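Local structure of intracellular serine protease (4ZOQ) at residues W71-G76 and S116-K121; D125-G130 and A159-K164; V202-K207 and S212-Q217; G228-T233 and L271-S276. The protein is a subtilase-family (S8) serine protease of class II lanthipeptides, which cleaves peptide bonds in a sequence-specific way. All coordinates share one frame; numbering follows the deposited sequence.

Interaction 1: residues W71-G76 and S116-K121; sequences WNYIDG and SYNIMK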
loop_
_atom_site.group_PDB
_atom_site.type_symbol
_atom_site.label_atom_id
_atom_site.label_comp_id
_atom_site.label_asym_id
_atom_site.label_seq_id
_atom_site.Cartn_x
_atom_site.Cartn_y
_atom_site.Cartn_z
ATOM N N TRP B 71 2.448 -9.453 -11.819
ATOM C CA TRP B 71 2.283 -8.757 -13.074
ATOM C C TRP B 71 2.818 -7.320 -13.061
ATOM O O TRP B 71 2.631 -6.574 -12.101
ATOM C CB TRP B 71 0.810 -8.766 -13.451
ATOM C CG TRP B 71 0.567 -8.416 -14.871
ATOM C CD1 TRP B 71 -0.071 -7.317 -15.354
ATOM C CD2 TRP B 71 1.017 -9.161 -16.013
ATOM N NE1 TRP B 71 -0.085 -7.350 -16.733
ATOM C CE2 TRP B 71 0.590 -8.466 -17.159
ATOM C CE3 TRP B 71 1.733 -10.354 -16.173
ATOM C CZ2 TRP B 71 0.844 -8.926 -18.450
ATOM C CZ3 TRP B 71 1.991 -10.808 -17.460
ATOM C CH2 TRP B 71 1.540 -10.100 -18.579
ATOM N N ASN B 72 3.554 -6.976 -14.110
ATOM C CA ASN B 72 3.958 -5.606 -14.383
ATOM C C ASN B 72 2.958 -4.958 -15.361
ATOM O O ASN B 72 2.906 -5.323 -16.540
ATOM C CB ASN B 72 5.382 -5.593 -14.938
ATOM C CG ASN B 72 5.879 -4.213 -15.296
ATOM O OD1 ASN B 72 5.113 -3.254 -15.432
ATOM N ND2 ASN B 72 7.198 -4.106 -15.464
ATOM N N TYR B 73 2.158 -4.011 -14.879
ATOM C CA TYR B 73 1.127 -3.409 -15.725
ATOM C C TYR B 73 1.687 -2.327 -16.634
ATOM O O TYR B 73 1.010 -1.867 -17.551
ATOM C CB TYR B 73 -0.014 -2.844 -14.874
ATOM C CG TYR B 73 -0.781 -3.930 -14.163
ATOM C CD1 TYR B 73 -1.945 -4.466 -14.712
ATOM C CD2 TYR B 73 -0.320 -4.460 -12.967
ATOM C CE1 TYR B 73 -2.638 -5.472 -14.075
ATOM C CE2 TYR B 73 -1.004 -5.472 -12.324
ATOM C CZ TYR B 73 -2.163 -5.973 -12.875
ATOM O OH TYR B 73 -2.841 -6.980 -12.218
ATOM N N ILE B 74 2.917 -1.911 -16.371
ATOM C CA ILE B 74 3.533 -0.856 -17.160
ATOM C C ILE B 74 4.057 -1.434 -18.476
ATOM O O ILE B 74 3.943 -0.807 -19.525
ATOM C CB ILE B 74 4.648 -0.124 -16.358
ATOM C CG1 ILE B 74 3.995 0.775 -15.311
ATOM C CG2 ILE B 74 5.496 0.761 -17.256
ATOM C CD1 ILE B 74 4.955 1.368 -14.315
ATOM N N ASP B 75 4.662 -2.616 -18.405
ATOM C CA ASP B 75 5.224 -3.244 -19.589
ATOM C C ASP B 75 4.437 -4.457 -20.077
ATOM O O ASP B 75 4.820 -5.085 -21.057
ATOM C CB ASP B 75 6.660 -3.661 -19.302
ATOM C CG ASP B 75 7.560 -2.477 -19.036
ATOM O OD1 ASP B 75 7.153 -1.332 -19.346
ATOM O OD2 ASP B 75 8.665 -2.696 -18.491
ATOM N N GLY B 76 3.353 -4.800 -19.387
ATOM C CA GLY B 76 2.574 -5.975 -19.750
ATOM C C GLY B 76 3.335 -7.281 -19.700
ATOM O O GLY B 76 3.025 -8.217 -20.448
ATOM N N SER B 116 -3.217 6.079 -12.039
ATOM C CA SER B 116 -4.239 5.689 -11.087
ATOM C C SER B 116 -4.991 4.490 -11.635
ATOM O O SER B 116 -5.430 3.612 -10.884
ATOM C CB SER B 116 -5.197 6.838 -10.839
ATOM O OG SER B 116 -4.593 7.848 -10.056
ATOM N N TYR B 117 -5.109 4.470 -12.964
ATOM C CA TYR B 117 -5.815 3.433 -13.704
ATOM C C TYR B 117 -5.193 2.071 -13.424
ATOM O O TYR B 117 -5.898 1.094 -13.161
ATOM C CB TYR B 117 -5.780 3.728 -15.210
ATOM C CG TYR B 117 -6.389 2.645 -16.072
ATOM C CD1 TYR B 117 -7.761 2.581 -16.262
ATOM C CD2 TYR B 117 -5.596 1.655 -16.659
ATOM C CE1 TYR B 117 -8.330 1.594 -17.036
ATOM C CE2 TYR B 117 -6.163 0.650 -17.444
ATOM C CZ TYR B 117 -7.534 0.629 -17.621
ATOM O OH TYR B 117 -8.139 -0.351 -18.381
ATOM N N ASN B 118 -3.874 1.978 -13.521
ATOM C CA ASN B 118 -3.243 0.694 -13.219
ATOM C C ASN B 118 -3.381 0.268 -11.758
ATOM O O ASN B 118 -3.350 -0.933 -11.467
ATOM C CB ASN B 118 -1.785 0.684 -13.657
ATOM C CG ASN B 118 -1.648 0.440 -15.138
ATOM O OD1 ASN B 118 -2.547 -0.138 -15.759
ATOM N ND2 ASN B 118 -0.538 0.880 -15.720
ATOM N N ILE B 119 -3.535 1.229 -10.847
ATOM C CA ILE B 119 -3.700 0.875 -9.451
ATOM C C ILE B 119 -5.045 0.177 -9.281
ATOM O O ILE B 119 -5.152 -0.862 -8.603
ATOM C CB ILE B 119 -3.599 2.099 -8.514
ATOM C CG1 ILE B 119 -2.227 2.745 -8.653
ATOM C CG2 ILE B 119 -3.867 1.677 -7.060
ATOM C CD1 ILE B 119 -2.079 4.022 -7.905
ATOM N N MET B 120 -6.067 0.751 -9.911
ATOM C CA MET B 120 -7.412 0.180 -9.872
ATOM C C MET B 120 -7.429 -1.218 -10.490
ATOM O O MET B 120 -8.017 -2.147 -9.927
ATOM C CB MET B 120 -8.408 1.073 -10.619
ATOM C CG MET B 120 -8.483 2.471 -10.095
ATOM S SD MET B 120 -9.863 3.417 -10.797
ATOM C CE MET B 120 -9.087 5.037 -10.885
ATOM N N LYS B 121 -6.751 -1.370 -11.624
ATOM C CA LYS B 121 -6.738 -2.656 -12.298
ATOM C C LYS B 121 -6.055 -3.690 -11.414
ATOM O O LYS B 121 -6.531 -4.819 -11.290
ATOM C CB LYS B 121 -6.043 -2.560 -13.641
ATOM C CG LYS B 121 -6.177 -3.815 -14.477
ATOM C CD LYS B 121 -5.369 -3.651 -15.748
ATOM C CE LYS B 121 -6.213 -3.077 -16.866
ATOM N NZ LYS B 121 -5.415 -2.772 -18.067
#

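Interaction 2: residues D125-G130 and A159-K164; sequences DAVNDG and ANYAAK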
loop_
_atom_site.group_PDB
_atom_site.type_symbol
_atom_site.label_atom_id
_atom_site.label_comp_id
_atom_site.label_asym_id
_atom_site.label_seq_id
_atom_site.Cartn_x
_atom_site.Cartn_y
_atom_site.Cartn_z
ATOM N N ASP B 125 -7.660 -7.103 -9.904
ATOM C CA ASP B 125 -6.999 -8.377 -10.154
ATOM C C ASP B 125 -6.628 -9.049 -8.850
ATOM O O ASP B 125 -6.882 -10.241 -8.673
ATOM C CB ASP B 125 -5.752 -8.195 -11.029
ATOM C CG ASP B 125 -6.095 -7.888 -12.486
ATOM O OD1 ASP B 125 -7.255 -8.118 -12.891
ATOM O OD2 ASP B 125 -5.210 -7.415 -13.224
ATOM N N ALA B 126 -6.053 -8.276 -7.931
ATOM C CA ALA B 126 -5.586 -8.813 -6.657
ATOM C C ALA B 126 -6.734 -9.472 -5.884
ATOM O O ALA B 126 -6.557 -10.540 -5.271
ATOM C CB ALA B 126 -4.922 -7.697 -5.816
ATOM N N VAL B 127 -7.909 -8.836 -5.938
ATOM C CA VAL B 127 -9.126 -9.388 -5.346
ATOM C C VAL B 127 -9.493 -10.726 -5.996
ATOM O O VAL B 127 -9.720 -11.737 -5.313
ATOM C CB VAL B 127 -10.317 -8.418 -5.506
ATOM C CG1 VAL B 127 -11.588 -9.061 -5.029
ATOM C CG2 VAL B 127 -10.075 -7.133 -4.730
ATOM N N ASN B 128 -9.560 -10.722 -7.328
ATOM C CA ASN B 128 -9.942 -11.918 -8.090
ATOM C C ASN B 128 -8.926 -13.071 -7.937
ATOM O O ASN B 128 -9.280 -14.237 -8.125
ATOM C CB ASN B 128 -10.120 -11.570 -9.575
ATOM C CG ASN B 128 -11.330 -10.657 -9.838
ATOM O OD1 ASN B 128 -12.237 -10.513 -9.008
ATOM N ND2 ASN B 128 -11.329 -10.026 -11.002
ATOM N N ASP B 129 -7.682 -12.735 -7.577
ATOM C CA ASP B 129 -6.593 -13.713 -7.367
ATOM C C ASP B 129 -6.501 -14.287 -5.957
ATOM O O ASP B 129 -5.518 -14.923 -5.605
ATOM C CB ASP B 129 -5.242 -13.080 -7.707
ATOM C CG ASP B 129 -5.161 -12.625 -9.150
ATOM O OD1 ASP B 129 -5.925 -13.166 -9.983
ATOM O OD2 ASP B 129 -4.357 -11.712 -9.452
ATOM N N GLY B 130 -7.501 -14.014 -5.142
ATOM C CA GLY B 130 -7.593 -14.600 -3.827
ATOM C C GLY B 130 -6.754 -13.952 -2.734
ATOM O O GLY B 130 -6.597 -14.553 -1.679
ATOM N N ALA B 159 -12.557 0.194 -4.696
ATOM C CA ALA B 159 -12.529 -0.002 -3.259
ATOM C C ALA B 159 -13.759 -0.764 -2.797
ATOM O O ALA B 159 -13.679 -1.642 -1.914
ATOM C CB ALA B 159 -12.420 1.343 -2.537
ATOM N N ASN B 160 -14.897 -0.438 -3.399
ATOM C CA ASN B 160 -16.130 -1.158 -3.109
ATOM C C ASN B 160 -15.998 -2.648 -3.466
ATOM O O ASN B 160 -16.453 -3.542 -2.736
ATOM C CB ASN B 160 -17.286 -0.520 -3.893
ATOM C CG ASN B 160 -17.678 0.886 -3.358
ATOM O OD1 ASN B 160 -17.116 1.394 -2.377
ATOM N ND2 ASN B 160 -18.647 1.500 -4.006
ATOM N N TYR B 161 -15.332 -2.920 -4.575
ATOM C CA TYR B 161 -15.185 -4.295 -5.033
ATOM C C TYR B 161 -14.340 -5.138 -4.067
ATOM O O TYR B 161 -14.706 -6.266 -3.739
ATOM C CB TYR B 161 -14.591 -4.307 -6.434
ATOM C CG TYR B 161 -14.539 -5.658 -7.073
ATOM C CD1 TYR B 161 -15.704 -6.304 -7.485
ATOM C CD2 TYR B 161 -13.318 -6.278 -7.307
ATOM C CE1 TYR B 161 -15.644 -7.559 -8.105
ATOM C CE2 TYR B 161 -13.243 -7.505 -7.914
ATOM C CZ TYR B 161 -14.400 -8.150 -8.315
ATOM O OH TYR B 161 -14.272 -9.380 -8.923
ATOM N N ALA B 162 -13.249 -4.567 -3.565
ATOM C CA ALA B 162 -12.418 -5.263 -2.576
ATOM C C ALA B 162 -13.200 -5.530 -1.285
ATOM O O ALA B 162 -13.150 -6.639 -0.739
ATOM C CB ALA B 162 -11.171 -4.457 -2.277
ATOM N N ALA B 163 -13.929 -4.513 -0.828
ATOM C CA ALA B 163 -14.727 -4.587 0.400
ATOM C C ALA B 163 -15.819 -5.641 0.278
ATOM O O ALA B 163 -16.122 -6.381 1.231
ATOM C CB ALA B 163 -15.347 -3.236 0.704
ATOM N N LYS B 164 -16.397 -5.703 -0.917
ATOM C CA LYS B 164 -17.469 -6.634 -1.185
ATOM C C LYS B 164 -16.987 -8.062 -1.053
ATOM O O LYS B 164 -17.724 -8.937 -0.573
ATOM C CB LYS B 164 -18.014 -6.421 -2.598
ATOM C CG LYS B 164 -19.228 -7.264 -2.872
ATOM C CD LYS B 164 -19.648 -7.250 -4.334
ATOM C CE LYS B 164 -20.621 -8.412 -4.587
ATOM N NZ LYS B 164 -20.658 -8.823 -6.024
#

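Interaction 3: residues V202-K207 and S212-Q217; sequences VGSNMK and SPYSNQ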
loop_
_atom_site.group_PDB
_atom_site.type_symbol
_atom_site.label_atom_id
_atom_site.label_comp_id
_atom_site.label_asym_id
_atom_site.label_seq_id
_atom_site.Cartn_x
_atom_site.Cartn_y
_atom_site.Cartn_z
ATOM N N VAL B 202 -3.172 5.090 6.507
ATOM C CA VAL B 202 -2.187 4.874 7.570
ATOM C C VAL B 202 -1.084 5.958 7.589
ATOM O O VAL B 202 -0.389 6.173 6.583
ATOM C CB VAL B 202 -1.514 3.467 7.439
ATOM C CG1 VAL B 202 -0.505 3.216 8.547
ATOM C CG2 VAL B 202 -2.558 2.345 7.391
ATOM N N GLY B 203 -0.923 6.605 8.743
ATOM C CA GLY B 203 0.117 7.597 8.968
ATOM C C GLY B 203 1.336 7.014 9.660
ATOM O O GLY B 203 1.376 5.831 9.994
ATOM N N SER B 204 2.335 7.846 9.899
ATOM C CA SER B 204 3.603 7.360 10.401
ATOM C C SER B 204 3.968 8.011 11.738
ATOM O O SER B 204 3.910 9.227 11.844
ATOM C CB SER B 204 4.710 7.627 9.374
ATOM O OG SER B 204 5.994 7.353 9.942
ATOM N N ASN B 205 4.299 7.215 12.760
ATOM C CA ASN B 205 4.772 7.802 14.005
ATOM C C ASN B 205 6.292 7.561 14.198
ATOM O O ASN B 205 6.931 6.781 13.483
ATOM C CB ASN B 205 3.974 7.283 15.232
ATOM C CG ASN B 205 4.146 5.778 15.492
ATOM O OD1 ASN B 205 3.355 4.960 15.031
ATOM N ND2 ASN B 205 5.197 5.411 16.226
ATOM N N MET B 206 6.844 8.239 15.196
ATOM C CA MET B 206 8.256 8.172 15.523
ATOM C C MET B 206 8.499 7.158 16.619
ATOM O O MET B 206 7.545 6.662 17.227
ATOM C CB MET B 206 8.729 9.534 16.010
ATOM C CG MET B 206 8.445 10.620 15.061
ATOM S SD MET B 206 9.472 10.514 13.608
ATOM C CE MET B 206 11.063 10.916 14.347
ATOM N N LYS B 207 9.774 6.914 16.916
ATOM C CA LYS B 207 10.149 6.006 17.999
ATOM C C LYS B 207 9.534 6.483 19.312
ATOM O O LYS B 207 9.067 5.685 20.101
ATOM C CB LYS B 207 11.665 5.928 18.138
ATOM C CG LYS B 207 12.158 5.075 19.299
ATOM C CD LYS B 207 13.678 5.233 19.439
ATOM C CE LYS B 207 14.414 4.549 18.314
ATOM N NZ LYS B 207 15.860 4.509 18.564
ATOM N N SER B 212 5.223 11.497 13.010
ATOM C CA SER B 212 6.298 11.920 12.116
ATOM C C SER B 212 5.850 13.253 11.544
ATOM O O SER B 212 4.678 13.407 11.210
ATOM C CB SER B 212 6.552 10.906 11.003
ATOM O OG SER B 212 6.934 9.621 11.508
ATOM N N PRO B 213 6.760 14.225 11.467
ATOM C CA PRO B 213 6.416 15.579 10.993
ATOM C C PRO B 213 5.818 15.609 9.587
ATOM O O PRO B 213 5.018 16.489 9.282
ATOM C CB PRO B 213 7.765 16.321 11.014
ATOM C CG PRO B 213 8.628 15.546 12.000
ATOM C CD PRO B 213 8.165 14.113 11.912
ATOM N N TYR B 214 6.219 14.676 8.736
ATOM C CA TYR B 214 5.759 14.651 7.350
ATOM C C TYR B 214 4.389 13.997 7.231
ATOM O O TYR B 214 3.730 14.080 6.210
ATOM C CB TYR B 214 6.763 13.913 6.478
ATOM C CG TYR B 214 7.018 12.510 6.966
ATOM C CD1 TYR B 214 6.116 11.501 6.697
ATOM C CD2 TYR B 214 8.180 12.182 7.689
ATOM C CE1 TYR B 214 6.309 10.214 7.154
ATOM C CE2 TYR B 214 8.402 10.864 8.136
ATOM C CZ TYR B 214 7.441 9.887 7.856
ATOM O OH TYR B 214 7.565 8.581 8.262
ATOM N N SER B 215 3.964 13.321 8.276
ATOM C CA SER B 215 2.774 12.495 8.142
ATOM C C SER B 215 1.485 13.327 7.933
ATOM O O SER B 215 1.142 14.167 8.747
ATOM C CB SER B 215 2.659 11.600 9.363
ATOM O OG SER B 215 1.668 10.626 9.192
ATOM N N ASN B 216 0.800 13.095 6.822
ATOM C CA ASN B 216 -0.489 13.723 6.567
ATOM C C ASN B 216 -1.480 13.377 7.670
ATOM O O ASN B 216 -1.487 12.250 8.178
ATOM C CB ASN B 216 -1.065 13.290 5.192
ATOM C CG ASN B 216 -0.397 13.999 4.016
ATOM O OD1 ASN B 216 0.265 15.027 4.176
ATOM N ND2 ASN B 216 -0.582 13.457 2.832
ATOM N N GLN B 217 -2.324 14.348 8.006
ATOM C CA GLN B 217 -3.287 14.237 9.091
ATOM C C GLN B 217 -4.661 14.501 8.528
ATOM O O GLN B 217 -4.779 15.112 7.476
ATOM C CB GLN B 217 -2.946 15.249 10.205
ATOM C CG GLN B 217 -1.523 15.076 10.723
ATOM C CD GLN B 217 -1.138 16.035 11.855
ATOM O OE1 GLN B 217 -1.961 16.797 12.350
ATOM N NE2 GLN B 217 0.116 15.956 12.295
#

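Interaction 4: residues G228-T233 and L271-S276; sequences GYLGET and LSYGTS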
loop_
_atom_site.group_PDB
_atom_site.type_symbol
_atom_site.label_atom_id
_atom_site.label_comp_id
_atom_site.label_asym_id
_atom_site.label_seq_id
_atom_site.Cartn_x
_atom_site.Cartn_y
_atom_site.Cartn_z
ATOM N N GLY B 228 9.210 6.358 11.315
ATOM C CA GLY B 228 10.450 7.061 11.573
ATOM C C GLY B 228 10.604 8.385 10.865
ATOM O O GLY B 228 9.691 8.855 10.176
ATOM N N TYR B 229 11.735 9.040 11.112
ATOM C CA TYR B 229 12.094 10.210 10.326
ATOM C C TYR B 229 13.589 10.462 10.478
ATOM O O TYR B 229 14.301 9.695 11.130
ATOM C CB TYR B 229 11.265 11.440 10.701
ATOM C CG TYR B 229 11.465 12.623 9.752
ATOM C CD1 TYR B 229 11.416 12.458 8.363
ATOM C CD2 TYR B 229 11.624 13.917 10.247
ATOM C CE1 TYR B 229 11.563 13.558 7.492
ATOM C CE2 TYR B 229 11.742 15.005 9.403
ATOM C CZ TYR B 229 11.726 14.822 8.024
ATOM O OH TYR B 229 11.864 15.930 7.214
ATOM N N LEU B 230 14.061 11.530 9.856
ATOM C CA LEU B 230 15.464 11.876 9.892
ATOM C C LEU B 230 15.844 12.337 11.301
ATOM O O LEU B 230 16.986 12.147 11.730
ATOM C CB LEU B 230 15.750 12.983 8.873
ATOM C CG LEU B 230 15.579 12.623 7.396
ATOM C CD1 LEU B 230 15.383 13.877 6.559
ATOM C CD2 LEU B 230 16.794 11.833 6.918
ATOM N N GLY B 231 14.872 12.864 12.048
ATOM C CA GLY B 231 15.106 13.288 13.421
ATOM C C GLY B 231 13.821 13.823 13.986
ATOM O O GLY B 231 12.949 14.189 13.209
ATOM N N GLU B 232 13.707 13.944 15.312
ATOM C CA GLU B 232 12.457 14.442 15.906
ATOM C C GLU B 232 12.222 15.888 15.566
ATOM O O GLU B 232 11.078 16.329 15.422
ATOM C CB GLU B 232 12.483 14.335 17.428
ATOM C CG GLU B 232 12.174 12.993 17.999
ATOM C CD GLU B 232 10.699 12.670 18.024
ATOM O OE1 GLU B 232 9.851 13.597 18.109
ATOM O OE2 GLU B 232 10.399 11.462 18.044
ATOM N N THR B 233 13.316 16.639 15.521
ATOM C CA THR B 233 13.302 18.076 15.234
ATOM C C THR B 233 14.212 18.484 14.056
ATOM O O THR B 233 14.529 19.665 13.891
ATOM C CB THR B 233 13.673 18.894 16.519
ATOM O OG1 THR B 233 14.948 18.458 17.007
ATOM C CG2 THR B 233 12.620 18.662 17.624
ATOM N N LEU B 271 18.483 2.579 5.215
ATOM C CA LEU B 271 17.845 3.372 6.227
ATOM C C LEU B 271 16.907 4.344 5.530
ATOM O O LEU B 271 17.289 5.035 4.580
ATOM C CB LEU B 271 18.916 4.092 7.031
ATOM C CG LEU B 271 18.849 4.030 8.544
ATOM C CD1 LEU B 271 18.622 2.593 9.023
ATOM C CD2 LEU B 271 20.176 4.550 9.037
ATOM N N SER B 272 15.677 4.418 6.003
ATOM C CA SER B 272 14.671 5.221 5.329
ATOM C C SER B 272 13.562 5.645 6.292
ATOM O O SER B 272 13.678 5.452 7.508
ATOM C CB SER B 272 14.097 4.402 4.155
ATOM O OG SER B 272 13.295 5.182 3.281
ATOM N N TYR B 273 12.484 6.197 5.737
ATOM C CA TYR B 273 11.327 6.644 6.512
ATOM C C TYR B 273 10.119 6.848 5.585
ATOM O O TYR B 273 10.286 6.978 4.382
ATOM C CB TYR B 273 11.670 7.928 7.288
ATOM C CG TYR B 273 11.754 9.181 6.430
ATOM C CD1 TYR B 273 10.613 9.854 6.010
ATOM C CD2 TYR B 273 12.998 9.680 6.023
ATOM C CE1 TYR B 273 10.692 11.002 5.209
ATOM C CE2 TYR B 273 13.096 10.832 5.227
ATOM C CZ TYR B 273 11.935 11.488 4.823
ATOM O OH TYR B 273 12.023 12.631 4.051
ATOM N N GLY B 274 8.922 6.950 6.155
ATOM C CA GLY B 274 7.746 7.330 5.394
ATOM C C GLY B 274 6.474 6.545 5.699
ATOM O O GLY B 274 6.518 5.412 6.273
ATOM N N THR B 275 5.336 7.167 5.362
ATOM C CA THR B 275 4.040 6.504 5.481
ATOM C C THR B 275 4.011 5.270 4.567
ATOM O O THR B 275 3.274 4.306 4.813
ATOM C CB THR B 275 2.825 7.428 5.134
ATOM O OG1 THR B 275 2.999 8.000 3.838
ATOM C CG2 THR B 275 2.645 8.555 6.154
ATOM N N SER B 276 4.820 5.269 3.521
ATOM C CA SER B 276 4.843 4.091 2.654
ATOM C C SER B 276 5.436 2.887 3.380
ATOM O O SER B 276 5.321 1.756 2.949
ATOM C CB SER B 276 5.649 4.378 1.390
ATOM O OG SER B 276 7.031 4.497 1.683
#

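Interaction 1: residues W71-G76 and S116-K121
Tyr-73 packs against Asn-118 and Lys-121, which stand three residues apart and so share one face of helix 116-128. Its CG lies opposite the carbonyl carbon (chi1 -67°), and the flat amide of Asn-118 lies against CB, with Tyr-73 CB 3.7 Å from Asn-118 CG. Asn-118 ND2 is 3.6 Å from Tyr-73 O, with no hydrogen bond there; a short, flat side chain fits this close approach. Farther out, the aliphatic part of Lys-121 runs past the ring at a slant, its CD 3.7 Å from Tyr-73 CD1. The lysine chain bends about its CG-CD bond (chi3 -92°), its middle methylenes lying by the ring while the ammonium group turns to Asp-56 of the second protein chain in a salt bridge. Lysine suits this place because it offers hydrocarbon to the ring and charge to that partner. Tyrosine is equally two-natured: the ring packs, and its OH hydrogen-bonds Asp-125. From its own segment Trp-71 brings an indole edge, with CD1 over the centre of one face of the Tyr-73 ring. The loop beyond is shaped by Asn-72, whose OD1 accepts from Ile-74 N at 2.7 Å, an Asx turn, and also from Asp-75 N at 3.1 Å. In the fold, Tyr-73 lies between helix 116-128 and strand 102-110, touching Tyr-106 and Val-108 of the strand, while Met-120 packs on helix 146-164.

Interaction 2: residues D125-G130 and A159-K164
The ring of Tyr-161 swings out opposite its amide nitrogen (chi1 -173°), reaching from helix 146-164 toward Val-127 and Asn-128. Val-127 turns CG1 the same way (chi1 174°), which sets the two methyls astride the gap: CG1 approaches the tyrosine ring, 3.7 Å from Tyr-161 CE2, and CG2 settles against the other helix at Ala-162, 3.8 Å from Ala-162 CB. A branched valine can serve both neighbours at once, and the small alanine lets the backbones come close, with Val-127 CA and Ala-162 CA 6.0 Å apart. To one side the phenol OH of Tyr-161 appears to donate a hydrogen bond to Asn-128 OD1, though the refined separation of 2.3 Å is too short to be trusted in detail. The carbonyl oxygen comes in at the ring edge, near its plane, whereas the amide itself stands at 90° to the ring. Helix 116-128 ends just here in a Schellman motif, with Gly-130 at the positive-phi position. Asn-128 ND2 hydrogen-bonds Glu-60 of the second protein chain, which probably helps to fix the amide's rotation; any grip on OD1 is tentative. Chemically, the contact is an apolar meeting of Val-127, Tyr-161 and Ala-162 with the polar ends of Asn-128 and Tyr-161 at one side.

Interaction 3: residues V202-K207 and S212-Q217
Ser-204 is the hub of this contact, hydrogen-bonded to Ser-212 and Ser-215 and closely approached by Tyr-214. Two of the bonds use its backbone. Ser-212 N donates to Ser-204 O at 2.9 Å, and Ser-204 N donates almost straight to Ser-215 OG at 2.9 Å, with an N-H...O angle of 169°. Serine suits position Ser-215 because its side-chain oxygen can accept a backbone N-H: pointing away from its own amide nitrogen (chi1 -170°), the hydroxyl extends toward strand 200-205. Hydroxyls form the second group. Ser-204 OG hydrogen-bonds Ser-212 OG at 2.9 Å and lies 2.6 Å from Tyr-214 OH, the placing of the protons there being open. Gly-228 O is a shared outside partner, hydrogen-bonded to both Ser-212 OG and Tyr-214 OH. Contacts without polar bonds complete the account. Gly-203, lacking a side chain, lets Ser-215 OG come within 3.4 Å of its CA. Met-206, bent at both chi2 and chi3, curls back so that its SD lies 3.4 Å from Ser-212 OG and 4.2 Å from Pro-213 CD. A type I turn from Ser-212 to Ser-215 gives the second segment its shape. Strand 200-205 itself lies between parallel strands 168-172 and 221-226 of the main sheet; Val-202 packs on helix 275-297 through Ala-278 and Val-282, and both Ser-204 and Ser-215 touch Thr-275 at its start.

Interaction 4: residues G228-T233 and L271-S276
An edge-to-face aromatic pair, Tyr-229 against Tyr-273, joins the loop after strand 221-226 to the segment that leads from strand 269-272 into helix 275-297. The ring centroids are 4.7 Å apart and the planes stand at 88°, so this is a T-shaped stack: the CD1-CE1 edge of Tyr-229 points into the face of Tyr-273, with Tyr-229 CE1 3.4 Å from Tyr-273 CZ. The two side chains run alongside each other in the same direction. Tyr-273 takes the crowded position between its backbone N and carbonyl carbon (chi1 74°), which turns its ring toward the loop. There Leu-230 meets the ring at a slant, its CG 3.8 Å from Tyr-273 CE2, and the CB of Tyr-273 lies 3.6 Å from Gly-228 O. Tyr-229 suits both needs, giving an aromatic edge to the stack and an OH that hydrogen-bonds Asp-235. Gly-228 and Gly-274 both take positive phi, and at Gly-274 a side chain would also jam against the preceding carbonyl O. Immediately after the stacked ring come Gly-274, Thr-275 and Ser-276, the Gly-Thr-Ser motif with which subtilases begin the helix of the nucleophile; Ser-276 is the predicted charge-relay serine, and its side chain touches His-86, the predicted charge-relay histidine.

Overall arrangement
The contacts follow one another along the chain in numerical order and fall into two clusters. Interactions 1 and 2 both use helix 116-128, have centres about 15 Å apart and meet directly through Tyr-73 and Asp-125; together they join that helix to strand 102-110 and helix 146-164, beside the second protein chain. Interactions 3 and 4 are centred about 8 Å apart and touch where 212-217 meets Gly-228 and Tyr-273, next to the start of helix 275-297. Roughly 28 to 31 Å separates the centres of one cluster from those of the other. The first pair thus builds the helical flank, and the second the loops around the predicted nucleophile, all within the subtilase family region.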